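Local coordinates for protein putative adhesin (Bacteroides thetaiotaomicron, PDB 4QDG) that probably serves as a lipid-anchored pilus protein of the FimB/Mfa2 family at the outer membrane, and binds magnesium ions, at residues Y21-E26 and L273-E278; V15-I20 and M67-K72; V165-F170 and W198-A203. One frame throughout, in Å; residues are numbered along the deposited sequence.

Contact 1: residues Y21-E26 and L273-E278; sequences YDYNME and LDRESE. With MG (magnesium ion), chain D.
Arg275 lies across Tyr23 and ends at the carbonyl groups of the loop 21-26. Its CG sits over the centre of the Tyr23 ring, 4.1 Å from the centroid and 5° off the ring normal, a CH-pi contact. Further out, Tyr23 CD1 meets one face of the guanidinium, 3.5 Å from Arg275 NH2. The two planes are 46° apart, so this is not a flat stack. Arg275 NH1 donates to Asn24 O at 2.8 Å, and the acceptor lies near the guanidinium plane. A weak bond from the same NH1 goes to Asp22 O. The chain is extended from CG to NE, and its head ends beside these two carbonyl oxygens.

The backbones also touch. Arg275 CA points its hydrogen at Tyr23 O, 3.4 Å away, and Asn24 CA does the same to Arg275 O. On the other flank, the bent selenomethionine Met25 rests its SE on Arg275 CB at 3.7 Å, while its CG meets Glu276 OE1. A water joins Tyr23 OH to Asp274 OD2.

The second shell fixes these groups. Glu271 makes a salt bridge with Arg275 NE, and Tyr27 adds a cation-pi contact. Asp274 OD1 makes a salt bridge with Arg225 NE. Tyr23 is the centre of an inverse gamma turn.

The helix ends here, with Glu276 the first residue to leave helical angles. Leu273 O and Glu276 O both bind magnesium at 2.2 Å, together with a water and Asn151 OD1. The contact thus packs a loop against a helix C-terminus where two backbone carbonyl oxygens supply ligands of a magnesium site.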
loop_
_atom_site.group_PDB
_atom_site.type_symbol
_atom_site.label_atom_id
_atom_site.label_comp_id
_atom_site.label_asym_id
_atom_site.label_seq_id
_atom_site.Cartn_x
_atom_site.Cartn_y
_atom_site.Cartn_z
ATOM N N TYR A 21 13.555 3.627 0.762
ATOM C CA TYR A 21 12.270 3.138 1.272
ATOM C C TYR A 21 12.568 2.420 2.599
ATOM O O TYR A 21 12.808 1.215 2.625
ATOM C CB TYR A 21 11.490 2.273 0.250
ATOM C CG TYR A 21 10.381 1.425 0.856
ATOM C CD1 TYR A 21 9.346 2.007 1.595
ATOM C CD2 TYR A 21 10.404 0.033 0.751
ATOM C CE1 TYR A 21 8.353 1.221 2.199
ATOM C CE2 TYR A 21 9.409 -0.755 1.334
ATOM C CZ TYR A 21 8.380 -0.156 2.046
ATOM O OH TYR A 21 7.402 -0.953 2.603
ATOM N N ASP A 22 12.635 3.198 3.682
ATOM C CA ASP A 22 12.866 2.686 5.035
ATOM C C ASP A 22 11.569 2.841 5.898
ATOM O O ASP A 22 11.571 2.435 7.049
ATOM C CB ASP A 22 14.115 3.342 5.700
ATOM C CG ASP A 22 14.002 4.774 6.196
ATOM O OD1 ASP A 22 12.868 5.308 6.242
ATOM O OD2 ASP A 22 15.037 5.345 6.599
ATOM N N TYR A 23 10.461 3.395 5.314
ATOM C CA TYR A 23 9.171 3.602 5.993
ATOM C C TYR A 23 8.356 2.294 6.080
ATOM O O TYR A 23 7.274 2.144 5.505
ATOM C CB TYR A 23 8.349 4.691 5.299
ATOM C CG TYR A 23 7.462 5.464 6.247
ATOM C CD1 TYR A 23 7.993 6.104 7.368
ATOM C CD2 TYR A 23 6.096 5.599 6.005
ATOM C CE1 TYR A 23 7.185 6.856 8.222
ATOM C CE2 TYR A 23 5.282 6.348 6.858
ATOM C CZ TYR A 23 5.838 6.992 7.950
ATOM O OH TYR A 23 5.060 7.744 8.789
ATOM N N ASN A 24 8.927 1.348 6.796
ATOM C CA ASN A 24 8.389 0.024 7.008
ATOM C C ASN A 24 8.634 -0.351 8.484
ATOM O O ASN A 24 9.238 0.428 9.223
ATOM C CB ASN A 24 9.023 -0.967 6.009
ATOM C CG ASN A 24 10.531 -0.914 5.940
ATOM O OD1 ASN A 24 11.216 -1.035 6.944
ATOM N ND2 ASN A 24 11.079 -0.746 4.751
HETATM N N MSE A 25 8.116 -1.506 8.920
HETATM C CA MSE A 25 8.184 -1.959 10.317
HETATM C C MSE A 25 9.603 -2.389 10.716
HETATM O O MSE A 25 9.897 -2.491 11.917
HETATM C CB MSE A 25 7.163 -3.094 10.578
HETATM C CG MSE A 25 5.718 -2.647 10.409
HETATM SE SE MSE A 25 5.159 -1.171 11.633
HETATM C CE MSE A 25 4.828 -2.210 13.234
ATOM N N GLU A 26 10.493 -2.590 9.721
ATOM C CA GLU A 26 11.893 -2.973 9.937
ATOM C C GLU A 26 12.759 -1.752 10.119
ATOM O O GLU A 26 13.900 -1.886 10.556
ATOM C CB GLU A 26 12.427 -3.810 8.764
ATOM C CG GLU A 26 11.754 -5.174 8.612
ATOM C CD GLU A 26 10.282 -5.172 8.230
ATOM O OE1 GLU A 26 9.936 -4.575 7.183
ATOM O OE2 GLU A 26 9.475 -5.755 8.993
ATOM N N LEU A 273 -0.371 2.459 9.794
ATOM C CA LEU A 273 -1.100 2.028 8.590
ATOM C C LEU A 273 -0.248 2.139 7.326
ATOM O O LEU A 273 -0.483 1.376 6.380
ATOM C CB LEU A 273 -2.397 2.798 8.400
ATOM C CG LEU A 273 -3.447 2.645 9.501
ATOM C CD1 LEU A 273 -4.511 3.729 9.361
ATOM C CD2 LEU A 273 -4.071 1.224 9.488
ATOM N N ASP A 274 0.752 3.076 7.313
ATOM C CA ASP A 274 1.654 3.213 6.166
ATOM C C ASP A 274 2.859 2.299 6.280
ATOM O O ASP A 274 3.206 1.684 5.282
ATOM C CB ASP A 274 2.133 4.653 5.955
ATOM C CG ASP A 274 1.054 5.677 5.729
ATOM O OD1 ASP A 274 0.090 5.364 5.016
ATOM O OD2 ASP A 274 1.213 6.831 6.221
ATOM N N ARG A 275 3.487 2.180 7.465
ATOM C CA ARG A 275 4.687 1.327 7.631
ATOM C C ARG A 275 4.396 -0.167 7.411
ATOM O O ARG A 275 5.238 -0.874 6.893
ATOM C CB ARG A 275 5.329 1.498 9.012
ATOM C CG ARG A 275 6.126 2.764 9.169
ATOM C CD ARG A 275 6.918 2.700 10.462
ATOM N NE ARG A 275 7.663 3.933 10.685
ATOM C CZ ARG A 275 8.893 4.175 10.226
ATOM N NH1 ARG A 275 9.555 3.241 9.544
ATOM N NH2 ARG A 275 9.479 5.340 10.468
ATOM N N GLU A 276 3.239 -0.633 7.846
ATOM C CA GLU A 276 2.876 -2.020 7.671
ATOM C C GLU A 276 2.096 -2.189 6.375
ATOM O O GLU A 276 1.118 -1.483 6.152
ATOM C CB GLU A 276 2.075 -2.567 8.872
ATOM C CG GLU A 276 1.803 -4.067 8.760
ATOM C CD GLU A 276 3.056 -4.911 8.656
ATOM O OE1 GLU A 276 3.608 -5.282 9.719
ATOM O OE2 GLU A 276 3.500 -5.182 7.515
ATOM N N SER A 277 2.542 -3.101 5.511
ATOM C CA SER A 277 1.875 -3.345 4.225
ATOM C C SER A 277 1.417 -4.820 4.064
ATOM O O SER A 277 0.729 -5.152 3.098
ATOM C CB SER A 277 2.805 -2.956 3.079
ATOM O OG SER A 277 3.962 -3.782 3.080
ATOM N N GLU A 278 1.829 -5.688 4.988
ATOM C CA GLU A 278 1.514 -7.108 4.984
ATOM C C GLU A 278 0.712 -7.385 6.216
ATOM O O GLU A 278 1.226 -7.242 7.314
ATOM C CB GLU A 278 2.793 -7.980 4.893
ATOM C CG GLU A 278 3.538 -7.884 3.561
ATOM C CD GLU A 278 2.860 -8.411 2.301
ATOM O OE1 GLU A 278 1.976 -9.291 2.416
ATOM O OE2 GLU A 278 3.243 -7.967 1.192
HETATM MG MG MG D . 0.297 0.049 4.771
HETATM O O HOH W 1 5.355 -0.498 4.057
HETATM O O HOH W 2 12.138 4.920 9.027
HETATM O O HOH W 3 5.203 2.880 3.851
HETATM O O HOH W 4 2.710 8.417 7.620
HETATM O O HOH W 5 7.125 -3.640 7.200
HETATM O O HOH W 6 6.300 -7.110 9.153
HETATM O O HOH W 7 1.399 0.393 2.948
#

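Contact 2: residues V15-I20 and M67-K72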
loop_
_atom_site.group_PDB
_atom_site.type_symbol
_atom_site.label_atom_id
_atom_site.label_comp_id
_atom_site.label_asym_id
_atom_site.label_seq_id
_atom_site.Cartn_x
_atom_site.Cartn_y
_atom_site.Cartn_z
ATOM N N VAL A 15 21.672 18.747 -8.829
ATOM C CA VAL A 15 21.396 17.885 -7.688
ATOM C C VAL A 15 21.803 16.465 -8.014
ATOM O O VAL A 15 21.945 16.108 -9.183
ATOM C CB VAL A 15 19.911 17.932 -7.218
ATOM C CG1 VAL A 15 19.502 19.333 -6.754
ATOM C CG2 VAL A 15 18.967 17.403 -8.299
ATOM N N SER A 16 21.972 15.667 -6.959
ATOM C CA SER A 16 22.279 14.245 -6.981
ATOM C C SER A 16 21.335 13.595 -5.983
ATOM O O SER A 16 21.461 13.795 -4.776
ATOM C CB SER A 16 23.744 13.988 -6.655
ATOM O OG SER A 16 23.959 12.591 -6.544
ATOM N N LEU A 17 20.355 12.866 -6.480
ATOM C CA LEU A 17 19.328 12.306 -5.613
ATOM C C LEU A 17 19.489 10.851 -5.307
ATOM O O LEU A 17 19.704 10.047 -6.204
ATOM C CB LEU A 17 17.929 12.526 -6.213
ATOM C CG LEU A 17 17.556 13.962 -6.540
ATOM C CD1 LEU A 17 16.163 14.021 -7.149
ATOM C CD2 LEU A 17 17.645 14.851 -5.303
ATOM N N ARG A 18 19.313 10.521 -4.024
ATOM C CA ARG A 18 19.262 9.158 -3.484
ATOM C C ARG A 18 17.790 8.859 -3.208
ATOM O O ARG A 18 17.034 9.770 -2.836
ATOM C CB ARG A 18 20.130 9.020 -2.206
ATOM C CG ARG A 18 20.086 7.624 -1.561
ATOM C CD ARG A 18 21.026 7.479 -0.384
ATOM N NE ARG A 18 21.110 6.084 0.048
ATOM C CZ ARG A 18 20.997 5.665 1.308
ATOM N NH1 ARG A 18 20.796 6.539 2.293
ATOM N NH2 ARG A 18 21.073 4.370 1.594
ATOM N N PHE A 19 17.366 7.624 -3.472
ATOM C CA PHE A 19 15.988 7.205 -3.239
ATOM C C PHE A 19 15.969 6.069 -2.223
ATOM O O PHE A 19 16.642 5.056 -2.421
ATOM C CB PHE A 19 15.309 6.808 -4.550
ATOM C CG PHE A 19 15.299 7.914 -5.569
ATOM C CD1 PHE A 19 16.359 8.078 -6.456
ATOM C CD2 PHE A 19 14.231 8.803 -5.646
ATOM C CE1 PHE A 19 16.367 9.129 -7.379
ATOM C CE2 PHE A 19 14.241 9.844 -6.582
ATOM C CZ PHE A 19 15.316 10.003 -7.433
ATOM N N ILE A 20 15.288 6.269 -1.094
ATOM C CA ILE A 20 15.226 5.221 -0.057
ATOM C C ILE A 20 13.771 4.873 0.285
ATOM O O ILE A 20 12.874 5.696 0.093
ATOM C CB ILE A 20 16.041 5.574 1.227
ATOM C CG1 ILE A 20 15.365 6.640 2.095
ATOM C CG2 ILE A 20 17.486 5.967 0.871
ATOM C CD1 ILE A 20 15.842 6.686 3.553
HETATM N N MSE A 67 20.709 9.702 -8.781
HETATM C CA MSE A 67 20.257 10.339 -9.996
HETATM C C MSE A 67 20.900 11.711 -10.085
HETATM O O MSE A 67 20.582 12.596 -9.289
HETATM C CB MSE A 67 18.727 10.441 -10.058
HETATM C CG MSE A 67 18.243 10.975 -11.401
HETATM SE SE MSE A 67 16.355 11.355 -11.400
HETATM C CE MSE A 67 15.705 9.484 -11.428
ATOM N N LYS A 68 21.808 11.880 -11.060
ATOM C CA LYS A 68 22.487 13.132 -11.318
ATOM C C LYS A 68 21.606 13.985 -12.209
ATOM O O LYS A 68 21.187 13.526 -13.273
ATOM C CB LYS A 68 23.835 12.842 -11.965
ATOM C CG LYS A 68 24.679 14.059 -12.278
ATOM C CD LYS A 68 25.991 13.638 -12.986
ATOM C CE LYS A 68 25.837 13.315 -14.461
ATOM N NZ LYS A 68 25.645 14.542 -15.283
ATOM N N LEU A 69 21.278 15.203 -11.760
ATOM C CA LEU A 69 20.467 16.110 -12.550
ATOM C C LEU A 69 21.187 17.411 -12.776
ATOM O O LEU A 69 21.440 18.147 -11.823
ATOM C CB LEU A 69 19.077 16.386 -11.921
ATOM C CG LEU A 69 18.074 15.239 -11.851
ATOM C CD1 LEU A 69 16.897 15.602 -10.940
ATOM C CD2 LEU A 69 17.537 14.898 -13.215
ATOM N N ASP A 70 21.469 17.724 -14.045
ATOM C CA ASP A 70 22.027 19.011 -14.430
ATOM C C ASP A 70 20.874 20.006 -14.444
ATOM O O ASP A 70 19.893 19.785 -15.141
ATOM C CB ASP A 70 22.762 18.936 -15.786
ATOM C CG ASP A 70 24.076 18.203 -15.678
ATOM O OD1 ASP A 70 24.984 18.711 -14.978
ATOM O OD2 ASP A 70 24.184 17.106 -16.249
ATOM N N LEU A 71 20.945 21.039 -13.593
ATOM C CA LEU A 71 19.875 22.021 -13.459
ATOM C C LEU A 71 20.409 23.430 -13.341
ATOM O O LEU A 71 21.481 23.651 -12.765
ATOM C CB LEU A 71 19.000 21.709 -12.214
ATOM C CG LEU A 71 18.130 20.444 -12.248
ATOM C CD1 LEU A 71 17.579 20.133 -10.894
ATOM C CD2 LEU A 71 17.025 20.547 -13.295
ATOM N N LYS A 72 19.637 24.387 -13.858
ATOM C CA LYS A 72 19.902 25.817 -13.726
ATOM C C LYS A 72 19.824 26.158 -12.221
ATOM O O LYS A 72 18.899 25.668 -11.559
ATOM C CB LYS A 72 18.864 26.604 -14.549
ATOM C CG LYS A 72 18.991 28.127 -14.459
ATOM C CD LYS A 72 17.741 28.841 -14.998
ATOM C CE LYS A 72 16.618 28.987 -13.985
ATOM N NZ LYS A 72 15.318 29.295 -14.655
#
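Phe19 has its CG anti to the carbonyl carbon (chi1 -58°), and Met67 has its CG anti to the backbone N (chi1 -174°). The ring presents its edge to the selenomethionine: Phe19 CE1 lies 3.8 Å from Met67 CB, which is near the ring plane. The Met67 chain bends only at its last torsion, and its CE comes back to Phe19 CZ at 4.0 Å. The two side chains cross at a slant.

Val15 and Leu69 lie side by side and point the same way. Val15 CG2 touches both CB and CD1 of Leu69, each at 3.8 Å. It also reaches Leu71 CD1, just past the strand. Leu17 CD1 meets Leu69 CD1 more loosely, at 4.2 Å.

The backbones form an antiparallel beta pair of strands 15-20 and 67-70, with N-to-C directions 153° apart. Val15 with Leu69 and Leu17 with Met67 are hydrogen-bonded pairs. Ser16 with Lys68 is the non-hydrogen-bonded pair between them. Leu69 N donates to Val15 O at 2.8 Å, almost straight. The return bond from Val15 N to Leu69 O is longer, 3.1 Å. Both bonds of the Leu17 and Met67 pair are short. Along its other edge, strand 15-20 runs parallel to strand 140-159. The pair belongs to a beta-rich fold, consistent with the transthyretin clan of this family.

Val15, Leu17, Met67 and Leu69 share one face of the sheet. Phe78 packs on Val15, Leu17 and Leu69, and Leu133 on Val15 and Leu17, so this face is buried. Ser16 and Lys68 occupy the other face. There Lys68 NZ forms a salt bridge with Asp70 OD2. Asp70 OD1 is also hydrogen-bonded to Tyr139 OH.

Contact 3: residues V165-F170 and W198-A203; sequences VDDKKF and WAQGQA
The amide of Gln202 meets Val165 O with its edge: the acceptor lies in the amide plane, 2.8 Å from Gln202 NE2. The bond is nearly straight at the hydrogen, 175°. At the acceptor end, however, the donor stands above the carbonyl plane of Val165. The Gln200 amide works on the far side of Asp167. Its NE2 donates to Phe170 O at 3.1 Å, with the acceptor tilted a little from the amide plane, and weakly to Asp167 O.

The Asp167 carboxylate fits between the two glutamines. Its plane is 77° from the Gln200 amide and less steeply inclined to that of Gln202. OD2 touches Gln200 CG at 3.4 Å, and OD1 touches Gln202 CG at 3.6 Å. The CG of Asp167 lies between its backbone N and carbonyl carbon (chi1 67°), which places the carboxylate carbon 3.5 Å from Gly201 CA. Asp167 CB approaches Gly201 O at 3.1 Å. A water donates to Asp167 OD1 and, weakly, to Gln202 OE1.

The segment 165-170 is a connection from strand 140-159 to strand 170-176. It contains a short 3-10 turn, 167-169, entered through an Asx turn at Asp166. Strand 199-207 belongs to a different sheet from strand 170-176. The glutamines therefore tie an inter-sheet connection to strand 199-207, away from the metal sites.

Asp166 OD1 accepts from Lys168 N and Lys168 NZ, which arrive from opposite faces of its plane. The NZ bond, 2.9 Å, is part of a salt bridge. Lys241 NZ donates to Lys168 O. Phe170 turns the end of its ring away from strand 199-207 and packs on Leu157, Val238 and Arg240. Gly201 continues the sheet by backbone bonding to Tyr218.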
loop_
_atom_site.group_PDB
_atom_site.type_symbol
_atom_site.label_atom_id
_atom_site.label_comp_id
_atom_site.label_asym_id
_atom_site.label_seq_id
_atom_site.Cartn_x
_atom_site.Cartn_y
_atom_site.Cartn_z
ATOM N N VAL A 165 -12.823 -25.517 7.480
ATOM C CA VAL A 165 -13.564 -24.369 6.954
ATOM C C VAL A 165 -13.360 -24.402 5.439
ATOM O O VAL A 165 -12.221 -24.416 4.976
ATOM C CB VAL A 165 -13.238 -22.986 7.569
ATOM C CG1 VAL A 165 -14.129 -21.907 6.952
ATOM C CG2 VAL A 165 -13.416 -22.996 9.076
ATOM N N ASP A 166 -14.465 -24.510 4.680
ATOM C CA ASP A 166 -14.405 -24.533 3.219
ATOM C C ASP A 166 -14.488 -23.111 2.719
ATOM O O ASP A 166 -15.516 -22.461 2.902
ATOM C CB ASP A 166 -15.534 -25.408 2.653
ATOM C CG ASP A 166 -15.620 -25.476 1.136
ATOM O OD1 ASP A 166 -14.669 -25.019 0.463
ATOM O OD2 ASP A 166 -16.615 -26.033 0.624
ATOM N N ASP A 167 -13.405 -22.624 2.098
ATOM C CA ASP A 167 -13.315 -21.260 1.571
ATOM C C ASP A 167 -14.384 -20.961 0.523
ATOM O O ASP A 167 -14.805 -19.815 0.398
ATOM C CB ASP A 167 -11.934 -21.017 0.951
ATOM C CG ASP A 167 -11.691 -21.833 -0.302
ATOM O OD1 ASP A 167 -11.554 -23.058 -0.184
ATOM O OD2 ASP A 167 -11.711 -21.247 -1.407
ATOM N N LYS A 168 -14.800 -21.994 -0.233
ATOM C CA LYS A 168 -15.763 -21.903 -1.326
ATOM C C LYS A 168 -17.161 -21.553 -0.820
ATOM O O LYS A 168 -18.015 -21.157 -1.613
ATOM C CB LYS A 168 -15.799 -23.211 -2.131
ATOM C CG LYS A 168 -14.489 -23.531 -2.861
ATOM C CD LYS A 168 -14.569 -24.887 -3.593
ATOM C CE LYS A 168 -14.004 -26.018 -2.779
ATOM N NZ LYS A 168 -15.013 -26.623 -1.878
ATOM N N LYS A 169 -17.393 -21.678 0.494
ATOM C CA LYS A 169 -18.677 -21.341 1.088
ATOM C C LYS A 169 -18.804 -19.827 1.345
ATOM O O LYS A 169 -19.875 -19.375 1.735
ATOM C CB LYS A 169 -18.846 -22.122 2.411
ATOM C CG LYS A 169 -19.140 -23.608 2.224
ATOM C CD LYS A 169 -19.401 -24.246 3.563
ATOM C CE LYS A 169 -20.190 -25.517 3.426
ATOM N NZ LYS A 169 -20.246 -26.246 4.719
ATOM N N PHE A 170 -17.709 -19.052 1.132
ATOM C CA PHE A 170 -17.631 -17.637 1.485
ATOM C C PHE A 170 -17.113 -16.708 0.425
ATOM O O PHE A 170 -16.256 -17.060 -0.377
ATOM C CB PHE A 170 -16.722 -17.455 2.711
ATOM C CG PHE A 170 -17.163 -18.245 3.914
ATOM C CD1 PHE A 170 -18.142 -17.751 4.769
ATOM C CD2 PHE A 170 -16.587 -19.480 4.205
ATOM C CE1 PHE A 170 -18.513 -18.458 5.907
ATOM C CE2 PHE A 170 -16.991 -20.203 5.325
ATOM C CZ PHE A 170 -17.946 -19.686 6.172
ATOM N N TRP A 198 -7.539 -11.871 -4.716
ATOM C CA TRP A 198 -6.661 -12.224 -5.826
ATOM C C TRP A 198 -6.239 -13.706 -5.654
ATOM O O TRP A 198 -5.817 -14.345 -6.605
ATOM C CB TRP A 198 -5.439 -11.271 -5.934
ATOM C CG TRP A 198 -4.498 -11.269 -4.763
ATOM C CD1 TRP A 198 -4.508 -10.399 -3.715
ATOM C CD2 TRP A 198 -3.373 -12.139 -4.549
ATOM N NE1 TRP A 198 -3.437 -10.638 -2.894
ATOM C CE2 TRP A 198 -2.749 -11.727 -3.353
ATOM C CE3 TRP A 198 -2.794 -13.190 -5.285
ATOM C CZ2 TRP A 198 -1.619 -12.377 -2.829
ATOM C CZ3 TRP A 198 -1.669 -13.825 -4.771
ATOM C CH2 TRP A 198 -1.108 -13.434 -3.542
ATOM N N ALA A 199 -6.367 -14.234 -4.435
ATOM C CA ALA A 199 -6.100 -15.619 -4.041
ATOM C C ALA A 199 -7.058 -16.009 -2.931
ATOM O O ALA A 199 -7.395 -15.181 -2.089
ATOM C CB ALA A 199 -4.661 -15.785 -3.591
ATOM N N GLN A 200 -7.534 -17.245 -2.964
ATOM C CA GLN A 200 -8.476 -17.820 -2.001
ATOM C C GLN A 200 -8.310 -19.339 -2.030
ATOM O O GLN A 200 -8.055 -19.909 -3.085
ATOM C CB GLN A 200 -9.915 -17.398 -2.355
ATOM C CG GLN A 200 -11.011 -17.896 -1.404
ATOM C CD GLN A 200 -12.339 -17.249 -1.663
ATOM O OE1 GLN A 200 -12.431 -16.177 -2.261
ATOM N NE2 GLN A 200 -13.403 -17.867 -1.168
ATOM N N GLY A 201 -8.428 -19.966 -0.878
ATOM C CA GLY A 201 -8.279 -21.406 -0.759
ATOM C C GLY A 201 -8.303 -21.884 0.671
ATOM O O GLY A 201 -8.869 -21.239 1.561
ATOM N N GLN A 202 -7.670 -23.029 0.887
ATOM C CA GLN A 202 -7.542 -23.643 2.184
ATOM C C GLN A 202 -6.071 -23.761 2.546
ATOM O O GLN A 202 -5.215 -23.861 1.664
ATOM C CB GLN A 202 -8.242 -25.012 2.215
ATOM C CG GLN A 202 -9.768 -24.912 2.311
ATOM C CD GLN A 202 -10.462 -26.250 2.299
ATOM O OE1 GLN A 202 -10.156 -27.129 1.498
ATOM N NE2 GLN A 202 -11.434 -26.419 3.164
ATOM N N ALA A 203 -5.775 -23.707 3.858
ATOM C CA ALA A 203 -4.415 -23.853 4.378
ATOM C C ALA A 203 -4.429 -24.701 5.638
ATOM O O ALA A 203 -5.481 -24.890 6.239
ATOM C CB ALA A 203 -3.794 -22.489 4.661
HETATM O O HOH W 8 -10.928 -25.681 -1.493
#

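The three contacts spread along an elongated chain. The centre of contact 1 lies about 9 Å from the centre of the chain, about 25 Å from the centre of contact 2 and about 27 Å from that of contact 3. Contacts 2 and 3 lie on opposite sides of the chain's centre, their own centres about 48 Å apart. Strand 15-20 of contact 2 runs straight into the loop 21-26 of contact 1, and the two contacts cross along the chain. Contact 3 is nested within the loop closed by contact 1 and follows contact 2. Strand 140-159 borders all three. Contact 1 thus brings a loop from near the N-terminus to the late helix 269-275, between the two ends of the molecule.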